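Vascular protein tyrosine phosphatase 1 (Rattus norvegicus, PDB 3I36) probably removes phosphate from phosphotyrosine residues of other proteins, through the catalytic domain of a receptor-type tyrosine phosphatase that this chain represents. Local coordinates at residues 285-288 / 292-295; 254-259 / 273-278; 141-146 / 218-223; 77-82 / 246-251. All blocks are in the same frame, centred on the assembly; numbering follows the deposited sequence. Where two conformers were deposited one is given.

Interaction 1 (285-288 / 292-295)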
loop_
_atom_site.group_PDB
_atom_site.type_symbol
_atom_site.label_atom_id
_atom_site.label_comp_id
_atom_site.label_asym_id
_atom_site.label_seq_id
_atom_site.Cartn_x
_atom_site.Cartn_y
_atom_site.Cartn_z
ATOM N N LEU A 285 -7.738 -8.163 4.408
ATOM C CA LEU A 285 -8.319 -6.895 4.817
ATOM C C LEU A 285 -8.051 -5.728 3.879
ATOM O O LEU A 285 -8.370 -4.595 4.211
ATOM C CB LEU A 285 -7.814 -6.541 6.217
ATOM C CG LEU A 285 -8.288 -7.500 7.300
ATOM C CD1 LEU A 285 -7.564 -7.234 8.591
ATOM C CD2 LEU A 285 -9.812 -7.379 7.479
ATOM N N MET A 286 -7.445 -5.987 2.725
ATOM C CA MET A 286 -7.130 -4.896 1.811
ATOM C C MET A 286 -8.406 -4.126 1.532
ATOM O O MET A 286 -9.404 -4.720 1.124
ATOM C CB MET A 286 -6.530 -5.429 0.514
ATOM C CG MET A 286 -5.293 -6.292 0.736
ATOM S SD MET A 286 -4.068 -5.434 1.747
ATOM C CE MET A 286 -3.679 -4.085 0.666
ATOM N N VAL A 287 -8.367 -2.816 1.776
ATOM C CA VAL A 287 -9.562 -1.977 1.780
ATOM C C VAL A 287 -10.413 -2.481 2.934
ATOM O O VAL A 287 -11.300 -3.325 2.787
ATOM C CB VAL A 287 -10.328 -1.997 0.430
ATOM C CG1 VAL A 287 -11.469 -0.962 0.443
ATOM C CG2 VAL A 287 -9.367 -1.690 -0.708
ATOM N N GLN A 288 -10.099 -1.943 4.095
ATOM C CA GLN A 288 -10.404 -2.612 5.341
ATOM C C GLN A 288 -11.746 -2.206 5.915
ATOM O O GLN A 288 -12.286 -2.894 6.768
ATOM C CB GLN A 288 -9.303 -2.299 6.339
ATOM C CG GLN A 288 -9.490 -2.960 7.676
ATOM C CD GLN A 288 -8.301 -2.733 8.551
ATOM O OE1 GLN A 288 -7.570 -1.749 8.378
ATOM N NE2 GLN A 288 -8.068 -3.653 9.480
ATOM N N GLN A 292 -13.898 2.945 3.182
ATOM C CA GLN A 292 -12.817 2.958 2.208
ATOM C C GLN A 292 -13.289 2.451 0.863
ATOM O O GLN A 292 -12.919 2.994 -0.168
ATOM C CB GLN A 292 -11.627 2.123 2.686
ATOM C CG GLN A 292 -10.884 2.810 3.806
ATOM C CD GLN A 292 -9.902 1.906 4.498
ATOM O OE1 GLN A 292 -9.783 0.729 4.162
ATOM N NE2 GLN A 292 -9.197 2.447 5.481
ATOM N N TYR A 293 -14.077 1.384 0.878
ATOM C CA TYR A 293 -14.567 0.804 -0.362
ATOM C C TYR A 293 -15.454 1.797 -1.106
ATOM O O TYR A 293 -15.384 1.913 -2.325
ATOM C CB TYR A 293 -15.345 -0.468 -0.071
ATOM C CG TYR A 293 -15.746 -1.235 -1.307
ATOM C CD1 TYR A 293 -14.850 -2.080 -1.935
ATOM C CD2 TYR A 293 -17.017 -1.106 -1.848
ATOM C CE1 TYR A 293 -15.201 -2.787 -3.056
ATOM C CE2 TYR A 293 -17.386 -1.822 -2.971
ATOM C CZ TYR A 293 -16.463 -2.657 -3.574
ATOM O OH TYR A 293 -16.800 -3.379 -4.692
ATOM N N VAL A 294 -16.304 2.495 -0.367
ATOM C CA VAL A 294 -17.132 3.516 -0.985
ATOM C C VAL A 294 -16.251 4.649 -1.482
ATOM O O VAL A 294 -16.459 5.173 -2.567
ATOM C CB VAL A 294 -18.196 4.051 -0.018
ATOM C CG1 VAL A 294 -18.945 5.228 -0.653
ATOM C CG2 VAL A 294 -19.157 2.931 0.356
ATOM N N PHE A 295 -15.263 5.016 -0.672
ATOM C CA PHE A 295 -14.292 6.041 -1.054
ATOM C C PHE A 295 -13.652 5.714 -2.392
ATOM O O PHE A 295 -13.420 6.610 -3.210
ATOM C CB PHE A 295 -13.234 6.191 0.040
ATOM C CG PHE A 295 -12.187 7.234 -0.247
ATOM C CD1 PHE A 295 -12.445 8.583 -0.024
ATOM C CD2 PHE A 295 -10.938 6.864 -0.708
ATOM C CE1 PHE A 295 -11.471 9.538 -0.266
ATOM C CE2 PHE A 295 -9.967 7.804 -0.960
ATOM C CZ PHE A 295 -10.228 9.146 -0.742
HETATM O O HOH W 1 -7.934 0.923 7.702
#

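Interaction 2 (254-259 / 273-278)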
loop_
_atom_site.group_PDB
_atom_site.type_symbol
_atom_site.label_atom_id
_atom_site.label_comp_id
_atom_site.label_asym_id
_atom_site.label_seq_id
_atom_site.Cartn_x
_atom_site.Cartn_y
_atom_site.Cartn_z
ATOM N N PHE A 254 -5.188 2.900 -1.524
ATOM C CA PHE A 254 -4.273 3.558 -2.429
ATOM C C PHE A 254 -3.958 2.655 -3.626
ATOM O O PHE A 254 -3.981 3.085 -4.784
ATOM C CB PHE A 254 -2.989 3.904 -1.707
ATOM C CG PHE A 254 -1.948 4.472 -2.613
ATOM C CD1 PHE A 254 -1.931 5.826 -2.888
ATOM C CD2 PHE A 254 -1.027 3.654 -3.222
ATOM C CE1 PHE A 254 -0.997 6.363 -3.731
ATOM C CE2 PHE A 254 -0.082 4.184 -4.083
ATOM C CZ PHE A 254 -0.072 5.553 -4.327
ATOM N N ILE A 255 -3.657 1.396 -3.349
ATOM C CA ILE A 255 -3.307 0.494 -4.435
ATOM C C ILE A 255 -4.483 0.346 -5.387
ATOM O O ILE A 255 -4.329 0.393 -6.619
ATOM C CB ILE A 255 -2.885 -0.873 -3.914
ATOM C CG1 ILE A 255 -1.525 -0.759 -3.214
ATOM C CG2 ILE A 255 -2.834 -1.884 -5.079
ATOM C CD1 ILE A 255 -1.086 -2.052 -2.584
ATOM N N ALA A 256 -5.673 0.202 -4.819
ATOM C CA ALA A 256 -6.863 0.047 -5.654
ATOM C C ALA A 256 -7.073 1.290 -6.502
ATOM O O ALA A 256 -7.398 1.194 -7.678
ATOM C CB ALA A 256 -8.097 -0.225 -4.794
ATOM N N ILE A 257 -6.881 2.467 -5.914
ATOM C CA ILE A 257 -7.090 3.693 -6.670
ATOM C C ILE A 257 -6.119 3.726 -7.846
ATOM O O ILE A 257 -6.464 4.102 -8.968
ATOM C CB ILE A 257 -6.785 4.910 -5.798
ATOM C CG1 ILE A 257 -7.903 5.124 -4.782
ATOM C CG2 ILE A 257 -6.586 6.151 -6.657
ATOM C CD1 ILE A 257 -7.535 6.158 -3.722
ATOM N N ASP A 258 -4.891 3.323 -7.589
ATOM C CA ASP A 258 -3.883 3.359 -8.646
ATOM C C ASP A 258 -4.313 2.446 -9.781
ATOM O O ASP A 258 -4.242 2.800 -10.969
ATOM C CB ASP A 258 -2.524 2.925 -8.105
ATOM C CG ASP A 258 -1.452 2.920 -9.181
ATOM O OD1 ASP A 258 -1.141 3.998 -9.725
ATOM O OD2 ASP A 258 -0.922 1.835 -9.477
ATOM N N ARG A 259 -4.768 1.262 -9.408
ATOM C CA ARG A 259 -5.195 0.287 -10.385
ATOM C C ARG A 259 -6.426 0.747 -11.149
ATOM O O ARG A 259 -6.506 0.571 -12.362
ATOM C CB ARG A 259 -5.441 -1.046 -9.698
ATOM C CG ARG A 259 -4.148 -1.648 -9.171
ATOM C CD ARG A 259 -4.404 -2.932 -8.424
ATOM N NE ARG A 259 -5.047 -3.931 -9.270
ATOM C CZ ARG A 259 -5.189 -5.210 -8.935
ATOM N NH1 ARG A 259 -4.703 -5.646 -7.779
ATOM N NH2 ARG A 259 -5.810 -6.050 -9.754
ATOM N N TYR A 273 -14.615 -4.031 -7.519
ATOM C CA TYR A 273 -14.828 -5.303 -6.862
ATOM C C TYR A 273 -13.696 -6.261 -7.230
ATOM O O TYR A 273 -13.104 -6.887 -6.364
ATOM C CB TYR A 273 -16.172 -5.887 -7.266
ATOM C CG TYR A 273 -16.472 -7.184 -6.558
ATOM C CD1 TYR A 273 -17.172 -7.193 -5.361
ATOM C CD2 TYR A 273 -16.046 -8.391 -7.081
ATOM C CE1 TYR A 273 -17.444 -8.369 -4.708
ATOM C CE2 TYR A 273 -16.314 -9.580 -6.437
ATOM C CZ TYR A 273 -17.012 -9.560 -5.251
ATOM O OH TYR A 273 -17.283 -10.737 -4.603
ATOM N N GLY A 274 -13.402 -6.358 -8.520
ATOM C CA GLY A 274 -12.371 -7.258 -9.014
ATOM C C GLY A 274 -11.003 -6.890 -8.479
ATOM O O GLY A 274 -10.189 -7.755 -8.151
ATOM N N ILE A 275 -10.750 -5.596 -8.374
ATOM C CA ILE A 275 -9.487 -5.155 -7.824
ATOM C C ILE A 275 -9.387 -5.538 -6.359
ATOM O O ILE A 275 -8.404 -6.134 -5.939
ATOM C CB ILE A 275 -9.310 -3.643 -7.982
ATOM C CG1 ILE A 275 -9.069 -3.331 -9.460
ATOM C CG2 ILE A 275 -8.122 -3.148 -7.149
ATOM C CD1 ILE A 275 -9.284 -1.864 -9.807
ATOM N N VAL A 276 -10.405 -5.206 -5.575
ATOM C CA VAL A 276 -10.303 -5.453 -4.145
ATOM C C VAL A 276 -10.249 -6.943 -3.916
ATOM O O VAL A 276 -9.502 -7.417 -3.073
ATOM C CB VAL A 276 -11.456 -4.815 -3.352
ATOM C CG1 VAL A 276 -11.352 -5.191 -1.863
ATOM C CG2 VAL A 276 -11.416 -3.283 -3.553
ATOM N N TYR A 277 -11.037 -7.683 -4.686
ATOM C CA TYR A 277 -10.990 -9.137 -4.616
ATOM C C TYR A 277 -9.555 -9.632 -4.783
ATOM O O TYR A 277 -9.028 -10.407 -3.968
ATOM C CB TYR A 277 -11.860 -9.724 -5.712
ATOM C CG TYR A 277 -12.082 -11.198 -5.554
ATOM C CD1 TYR A 277 -13.307 -11.685 -5.111
ATOM C CD2 TYR A 277 -11.073 -12.108 -5.854
ATOM C CE1 TYR A 277 -13.518 -13.040 -4.963
ATOM C CE2 TYR A 277 -11.279 -13.469 -5.708
ATOM C CZ TYR A 277 -12.506 -13.922 -5.262
ATOM O OH TYR A 277 -12.719 -15.267 -5.105
ATOM N N ASP A 278 -8.927 -9.178 -5.851
ATOM C CA ASP A 278 -7.538 -9.502 -6.116
ATOM C C ASP A 278 -6.639 -9.110 -4.934
ATOM O O ASP A 278 -5.811 -9.894 -4.485
ATOM C CB ASP A 278 -7.092 -8.764 -7.368
ATOM C CG ASP A 278 -5.726 -9.188 -7.831
ATOM O OD1 ASP A 278 -5.395 -10.387 -7.733
ATOM O OD2 ASP A 278 -5.005 -8.311 -8.322
#

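Interaction 3 (141-146 / 218-223)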
loop_
_atom_site.group_PDB
_atom_site.type_symbol
_atom_site.label_atom_id
_atom_site.label_comp_id
_atom_site.label_asym_id
_atom_site.label_seq_id
_atom_site.Cartn_x
_atom_site.Cartn_y
_atom_site.Cartn_z
ATOM N N VAL A 141 5.307 4.396 -0.397
ATOM C CA VAL A 141 4.146 5.222 -0.171
ATOM C C VAL A 141 3.704 4.947 1.237
ATOM O O VAL A 141 3.356 3.818 1.579
ATOM C CB VAL A 141 3.020 4.872 -1.138
ATOM C CG1 VAL A 141 1.764 5.687 -0.805
ATOM C CG2 VAL A 141 3.467 5.149 -2.559
ATOM N N MET A 142 3.726 5.983 2.058
ATOM C CA MET A 142 3.397 5.847 3.454
ATOM C C MET A 142 2.117 6.602 3.710
ATOM O O MET A 142 2.028 7.805 3.443
ATOM C CB MET A 142 4.509 6.431 4.305
ATOM C CG MET A 142 4.153 6.482 5.761
ATOM S SD MET A 142 5.601 6.845 6.757
ATOM C CE MET A 142 4.847 6.815 8.388
ATOM N N LEU A 143 1.120 5.903 4.231
ATOM C CA LEU A 143 -0.216 6.482 4.283
ATOM C C LEU A 143 -0.697 6.649 5.697
ATOM O O LEU A 143 -1.885 6.532 5.987
ATOM C CB LEU A 143 -1.192 5.616 3.497
ATOM C CG LEU A 143 -0.820 5.467 2.022
ATOM C CD1 LEU A 143 -1.505 4.253 1.432
ATOM C CD2 LEU A 143 -1.190 6.732 1.259
ATOM N N THR A 144 0.241 6.931 6.583
ATOM C CA THR A 144 -0.092 7.117 7.971
ATOM C C THR A 144 0.890 8.093 8.570
ATOM O O THR A 144 2.007 8.247 8.077
ATOM C CB THR A 144 -0.008 5.782 8.745
ATOM O OG1 THR A 144 -0.443 5.990 10.086
ATOM C CG2 THR A 144 1.411 5.257 8.755
ATOM N N LYS A 145 0.470 8.778 9.623
ATOM C CA LYS A 145 1.438 9.423 10.471
ATOM C C LYS A 145 1.975 8.308 11.336
ATOM O O LYS A 145 1.306 7.290 11.512
ATOM C CB LYS A 145 0.769 10.467 11.352
ATOM C CG LYS A 145 0.113 11.600 10.588
ATOM C CD LYS A 145 -0.293 12.705 11.564
ATOM C CE LYS A 145 -1.063 13.804 10.870
ATOM N NZ LYS A 145 -2.320 13.301 10.252
ATOM N N CYS A 146 3.172 8.496 11.875
ATOM C CA CYS A 146 3.747 7.533 12.799
ATOM C C CYS A 146 2.881 7.359 14.021
ATOM O O CYS A 146 2.820 6.281 14.599
ATOM C CB CYS A 146 5.129 7.991 13.237
ATOM S SG CYS A 146 6.311 7.890 11.915
ATOM N N ASP A 218 -9.544 14.227 -4.393
ATOM C CA ASP A 218 -8.573 14.840 -5.290
ATOM C C ASP A 218 -7.148 14.795 -4.747
ATOM O O ASP A 218 -6.209 14.547 -5.498
ATOM C CB ASP A 218 -8.978 16.275 -5.673
ATOM C CG ASP A 218 -9.369 17.114 -4.479
ATOM O OD1 ASP A 218 -9.164 16.670 -3.331
ATOM O OD2 ASP A 218 -9.885 18.233 -4.693
ATOM N N LEU A 219 -6.984 15.014 -3.449
ATOM C CA LEU A 219 -5.644 15.080 -2.889
ATOM C C LEU A 219 -4.968 13.721 -2.958
ATOM O O LEU A 219 -3.808 13.617 -3.362
ATOM C CB LEU A 219 -5.664 15.592 -1.454
ATOM C CG LEU A 219 -5.982 17.089 -1.400
ATOM C CD1 LEU A 219 -6.269 17.536 0.022
ATOM C CD2 LEU A 219 -4.820 17.868 -1.996
ATOM N N LEU A 220 -5.685 12.674 -2.564
ATOM C CA LEU A 220 -5.095 11.356 -2.624
ATOM C C LEU A 220 -4.821 10.976 -4.073
ATOM O O LEU A 220 -3.814 10.334 -4.378
ATOM C CB LEU A 220 -5.995 10.326 -1.959
ATOM C CG LEU A 220 -5.392 8.933 -1.794
ATOM C CD1 LEU A 220 -4.151 8.984 -0.911
ATOM C CD2 LEU A 220 -6.424 8.020 -1.192
ATOM N N ILE A 221 -5.722 11.367 -4.968
ATOM C CA ILE A 221 -5.534 11.066 -6.382
ATOM C C ILE A 221 -4.333 11.829 -6.944
ATOM O O ILE A 221 -3.523 11.264 -7.672
ATOM C CB ILE A 221 -6.801 11.358 -7.196
ATOM C CG1 ILE A 221 -7.879 10.319 -6.878
ATOM C CG2 ILE A 221 -6.483 11.385 -8.689
ATOM C CD1 ILE A 221 -9.293 10.751 -7.257
ATOM N N ASN A 222 -4.210 13.110 -6.599
ATOM C CA ASN A 222 -3.051 13.892 -7.003
ATOM C C ASN A 222 -1.761 13.319 -6.428
ATOM O O ASN A 222 -0.722 13.318 -7.082
ATOM C CB ASN A 222 -3.223 15.350 -6.582
ATOM C CG ASN A 222 -4.356 16.034 -7.317
ATOM O OD1 ASN A 222 -4.749 15.616 -8.408
ATOM N ND2 ASN A 222 -4.887 17.099 -6.722
ATOM N N PHE A 223 -1.840 12.839 -5.193
ATOM C CA PHE A 223 -0.708 12.209 -4.533
ATOM C C PHE A 223 -0.333 10.949 -5.308
ATOM O O PHE A 223 0.844 10.718 -5.592
ATOM C CB PHE A 223 -1.112 11.880 -3.103
ATOM C CG PHE A 223 -0.118 11.081 -2.340
ATOM C CD1 PHE A 223 0.954 11.696 -1.720
ATOM C CD2 PHE A 223 -0.294 9.718 -2.172
ATOM C CE1 PHE A 223 1.840 10.958 -0.964
ATOM C CE2 PHE A 223 0.602 8.977 -1.422
ATOM C CZ PHE A 223 1.671 9.606 -0.814
#

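Interaction 4 (77-82 / 246-251)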
loop_
_atom_site.group_PDB
_atom_site.type_symbol
_atom_site.label_atom_id
_atom_site.label_comp_id
_atom_site.label_asym_id
_atom_site.label_seq_id
_atom_site.Cartn_x
_atom_site.Cartn_y
_atom_site.Cartn_z
ATOM N N ASN A 77 -1.839 -8.918 15.228
ATOM C CA ASN A 77 -1.899 -10.373 15.175
ATOM C C ASN A 77 -2.911 -10.891 14.161
ATOM O O ASN A 77 -2.845 -12.043 13.734
ATOM C CB ASN A 77 -2.219 -10.933 16.561
ATOM C CG ASN A 77 -1.987 -12.424 16.646
ATOM O OD1 ASN A 77 -1.115 -12.966 15.963
ATOM N ND2 ASN A 77 -2.771 -13.101 17.481
ATOM N N ASN A 78 -3.851 -10.040 13.774
ATOM C CA ASN A 78 -4.870 -10.443 12.811
ATOM C C ASN A 78 -4.637 -9.837 11.436
ATOM O O ASN A 78 -5.514 -9.846 10.575
ATOM C CB ASN A 78 -6.271 -10.104 13.318
ATOM C CG ASN A 78 -6.508 -8.612 13.431
ATOM O OD1 ASN A 78 -5.563 -7.815 13.474
ATOM N ND2 ASN A 78 -7.781 -8.222 13.485
ATOM N N VAL A 79 -3.449 -9.293 11.232
ATOM C CA VAL A 79 -3.066 -8.887 9.896
ATOM C C VAL A 79 -1.800 -9.613 9.515
ATOM O O VAL A 79 -0.685 -9.159 9.783
ATOM C CB VAL A 79 -2.877 -7.379 9.789
ATOM C CG1 VAL A 79 -2.476 -7.018 8.373
ATOM C CG2 VAL A 79 -4.179 -6.665 10.190
ATOM N N LEU A 80 -1.988 -10.784 8.927
ATOM C CA LEU A 80 -0.872 -11.661 8.637
ATOM C C LEU A 80 -0.810 -11.896 7.150
ATOM O O LEU A 80 -1.828 -12.152 6.520
ATOM C CB LEU A 80 -1.062 -13.002 9.325
ATOM C CG LEU A 80 -1.323 -12.889 10.820
ATOM C CD1 LEU A 80 -1.471 -14.284 11.394
ATOM C CD2 LEU A 80 -0.186 -12.137 11.510
ATOM N N PRO A 81 0.400 -11.857 6.600
ATOM C CA PRO A 81 0.581 -12.071 5.167
ATOM C C PRO A 81 0.261 -13.520 4.812
ATOM O O PRO A 81 0.688 -14.442 5.509
ATOM C CB PRO A 81 2.070 -11.800 4.966
ATOM C CG PRO A 81 2.705 -12.131 6.337
ATOM C CD PRO A 81 1.668 -11.551 7.286
ATOM N N TYR A 82 -0.477 -13.722 3.728
ATOM C CA TYR A 82 -0.666 -15.065 3.214
ATOM C C TYR A 82 0.648 -15.562 2.637
ATOM O O TYR A 82 1.386 -14.806 2.007
ATOM C CB TYR A 82 -1.751 -15.091 2.133
ATOM C CG TYR A 82 -3.066 -14.577 2.638
ATOM C CD1 TYR A 82 -3.607 -15.072 3.820
ATOM C CD2 TYR A 82 -3.776 -13.603 1.939
ATOM C CE1 TYR A 82 -4.811 -14.605 4.308
ATOM C CE2 TYR A 82 -4.993 -13.127 2.419
ATOM C CZ TYR A 82 -5.502 -13.634 3.602
ATOM O OH TYR A 82 -6.701 -13.190 4.090
ATOM N N ALA A 246 -1.368 -1.118 9.399
ATOM C CA ALA A 246 -1.443 -2.545 9.172
ATOM C C ALA A 246 -1.063 -2.888 7.724
ATOM O O ALA A 246 -0.771 -4.035 7.397
ATOM C CB ALA A 246 -2.825 -3.038 9.499
ATOM N N GLY A 247 -1.062 -1.881 6.862
ATOM C CA GLY A 247 -0.735 -2.097 5.476
ATOM C C GLY A 247 -1.884 -2.777 4.756
ATOM O O GLY A 247 -1.673 -3.564 3.848
ATOM N N VAL A 248 -3.110 -2.494 5.173
ATOM C CA VAL A 248 -4.247 -3.093 4.488
ATOM C C VAL A 248 -5.322 -2.100 4.101
ATOM O O VAL A 248 -5.841 -2.160 2.991
ATOM C CB VAL A 248 -4.858 -4.281 5.286
ATOM C CG1 VAL A 248 -3.785 -5.310 5.578
ATOM C CG2 VAL A 248 -5.522 -3.791 6.577
ATOM N N GLY A 249 -5.664 -1.181 5.000
ATOM C CA GLY A 249 -6.792 -0.305 4.742
ATOM C C GLY A 249 -6.435 0.810 3.783
ATOM O O GLY A 249 -6.769 0.771 2.602
ATOM N N ARG A 250 -5.782 1.838 4.302
ATOM C CA ARG A 250 -5.338 2.933 3.455
ATOM C C ARG A 250 -4.472 2.416 2.321
ATOM O O ARG A 250 -4.575 2.858 1.179
ATOM C CB ARG A 250 -4.541 3.909 4.298
ATOM C CG ARG A 250 -5.378 4.542 5.367
ATOM C CD ARG A 250 -4.545 5.468 6.213
ATOM N NE ARG A 250 -5.290 5.845 7.409
ATOM C CZ ARG A 250 -4.813 6.637 8.361
ATOM N NH1 ARG A 250 -5.550 6.929 9.434
ATOM N NH2 ARG A 250 -3.600 7.142 8.231
ATOM N N THR A 251 -3.635 1.448 2.655
ATOM C CA THR A 251 -2.728 0.855 1.686
ATOM C C THR A 251 -3.507 0.230 0.550
ATOM O O THR A 251 -3.217 0.480 -0.614
ATOM C CB THR A 251 -1.837 -0.183 2.368
ATOM O OG1 THR A 251 -0.882 0.510 3.178
ATOM C CG2 THR A 251 -1.112 -1.049 1.337
#

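Interaction 1 (285-288 / 292-295)
Val287 meets helix 290-305 with one methyl. Its CG1 stands anti to the backbone N (chi1 -173°), which carries it to the helix backbone, 3.5 Å from N of Tyr293. The same methyl is 3.8 Å from CB of Gln292. It also lies at the edge of the Tyr293 ring, near the ring plane. The hydroxyl of Tyr293 is held farther off by Glu49. Gln288 comes next, and here the contact turns polar. The backbone N of Gln288 donates to OE1 of Gln292 over 2.7 Å. The oxygen is approached almost end-on, with a C=O...N angle of 161°. Farther out, the two side-chain amides share a water. It donates to OE1 of Gln288 at 2.8 Å and accepts from NE2 of Gln292 at 3.0 Å. With a leucine in place of Gln292, the N-H of Gln288 would probably lose its acceptor and the water one of its anchors. Gln288 is probably a substrate-binding residue, by comparison with a near-identical protein. Gln292 would then probably act as a second-shell residue. It fixes the main chain of Gln288 directly, while a water bridges the ends of the two side chains.

Interaction 2 (254-259 / 273-278)
Arg259 reaches across to Asp278 and forms a salt bridge with it. Both terminal nitrogens of the guanidinium go to one oxygen. NH1 donates to OD2 of Asp278 at 2.7 Å, and NH2 to the same OD2 at 2.8 Å. Both bonds are bent, because one atom serves two donors. They meet OD2 on its anti side and come from opposite faces of the carboxylate. That oxygen lies close to the guanidinium plane, but the carboxylate itself is turned 83° against that plane. The arginine chain bends at chi3 (59°) on its way there. Ile275 backs the bridge: its CG2 lies over one face of the guanidinium, 3.8 Å from NE of Arg259. The same methyl packs against Ala256, 3.7 Å from its CA. CD1 of Ile275 touches CB of Arg259. An alanine in place of Arg259 would probably leave OD2 of Asp278 without both donors and uncover the side of Ile275. The backbone nitrogens of both charged residues are used inside their own helices. N of Arg259 donates to O of Ile255, and N of Asp278 to O of Gly274. Asp278 O accepts from His282. Asp258, on the same helix as Arg259, is paired with Arg224 and Arg228. The segment axes pass 9.8 Å apart at 136°, nearer antiparallel than parallel. This is a helix pair with an apolar seam and a salt bridge at its partly exposed side. It joins the helix that follows the phosphatase signature loop to helix 272-280.

Interaction 3 (141-146 / 218-223)
Phe223 pushes its ring toward strand 139-142 and reaches Val141 with the outer end of the ring. Its CE2 is 3.5 Å from CG1 of Val141, and its CZ is 3.9 Å from the same methyl. The methyl meets the ring at its edge, in the ring plane, and not over a face. The two side chains run past each other in opposite directions. Leu143 supplies a second bump. Its CD2 comes to 3.9 Å from CE2 of Phe223, at a slant to the ring. One ring corner therefore fits the notch between a valine methyl and a leucine methyl. The ring is long enough to bridge a wide gap, since CA of Val141 and CA of Phe223 are 9.6 Å apart. Phe223 can do this because its CG is anti to the backbone N (chi1 173°), which sends the ring off the helix. Leu220, one turn earlier, adds a looser touch: its CD1 is 4.3 Å from CD2 of Leu143. Around this joint the ring of Phe223 also meets Phe205 edge-to-face and meets Trp182. Phe254 of helix 249-267 packs on Val141 and Leu143. The backbone of Val141 is held in the central sheet by Leu241 and His243. The O of Leu143 accepts from Arg250 of the signature loop. No hydrogen bond crosses between the two segments. Helix 218-231 is held against the sheet here by close fit and burial of carbon surface, so the contact probably depends on side-chain shape more than on charge.

Interaction 4 (77-82 / 246-251)
Val79 points its side chain straight at the signature loop and divides it between two residues there. One methyl serves both. CG1 of Val79 is 3.5 Å from CG1 of Val248, and it lies 3.6 Å from the backbone O of Ala246. The other methyl, CG2, rests 3.9 Å from CB of Ala246. CG1 stands exactly anti to the backbone N (chi1 180°), which turns both branches of the fork to the loop. The two valines approach each other at a slant, methyl against methyl. Val248 presents CG1 to Val79. Its other methyl, CG2, goes into the gap between its own backbone N and carbonyl carbon and faces the side chain of Gln288. No hydrogen bond joins the two segments. The polar backbone of the loop is held from other directions. The O atoms of Ala246 and Gly247 both accept from Arg283, and the O of Val248 is hydrogen-bonded to the backbone N of Val287. Residues 246-250 belong to the phosphate-binding signature loop, which probably binds the substrate phosphate here as in a near-identical protein. The loop 77-82 probably forms part of the phosphotyrosine-recognition loop of the family. It follows helix 68-71 and precedes strand 86-88. Leu80 packs on helix 63-66. Val248 is the N-cap of helix 249-267, so Val79 leans on the loop between strand 240-243 and that helix.

In the fold
Interactions 1, 3 and 4 are buried, while interaction 2 lies partly at the surface. Their chemistry follows this. Interactions 3 and 4 are apolar, and interaction 1 joins a methyl contact to a hydrogen bond from the main chain to a side-chain amide and to a bridging water near the presumed substrate site. Only in interaction 2 does a salt bridge cross between the two segments. Interactions 2 and 4 share helix 249-267: its start belongs to interaction 4 and its middle to interaction 2. Phe254 of 254-259 packs on Leu143 of interaction 3. Val248 of interaction 4 is hydrogen-bonded to Val287 of interaction 1, and Arg250 to Leu143. The signature loop is thus braced from both segments 285-288 and 141-146.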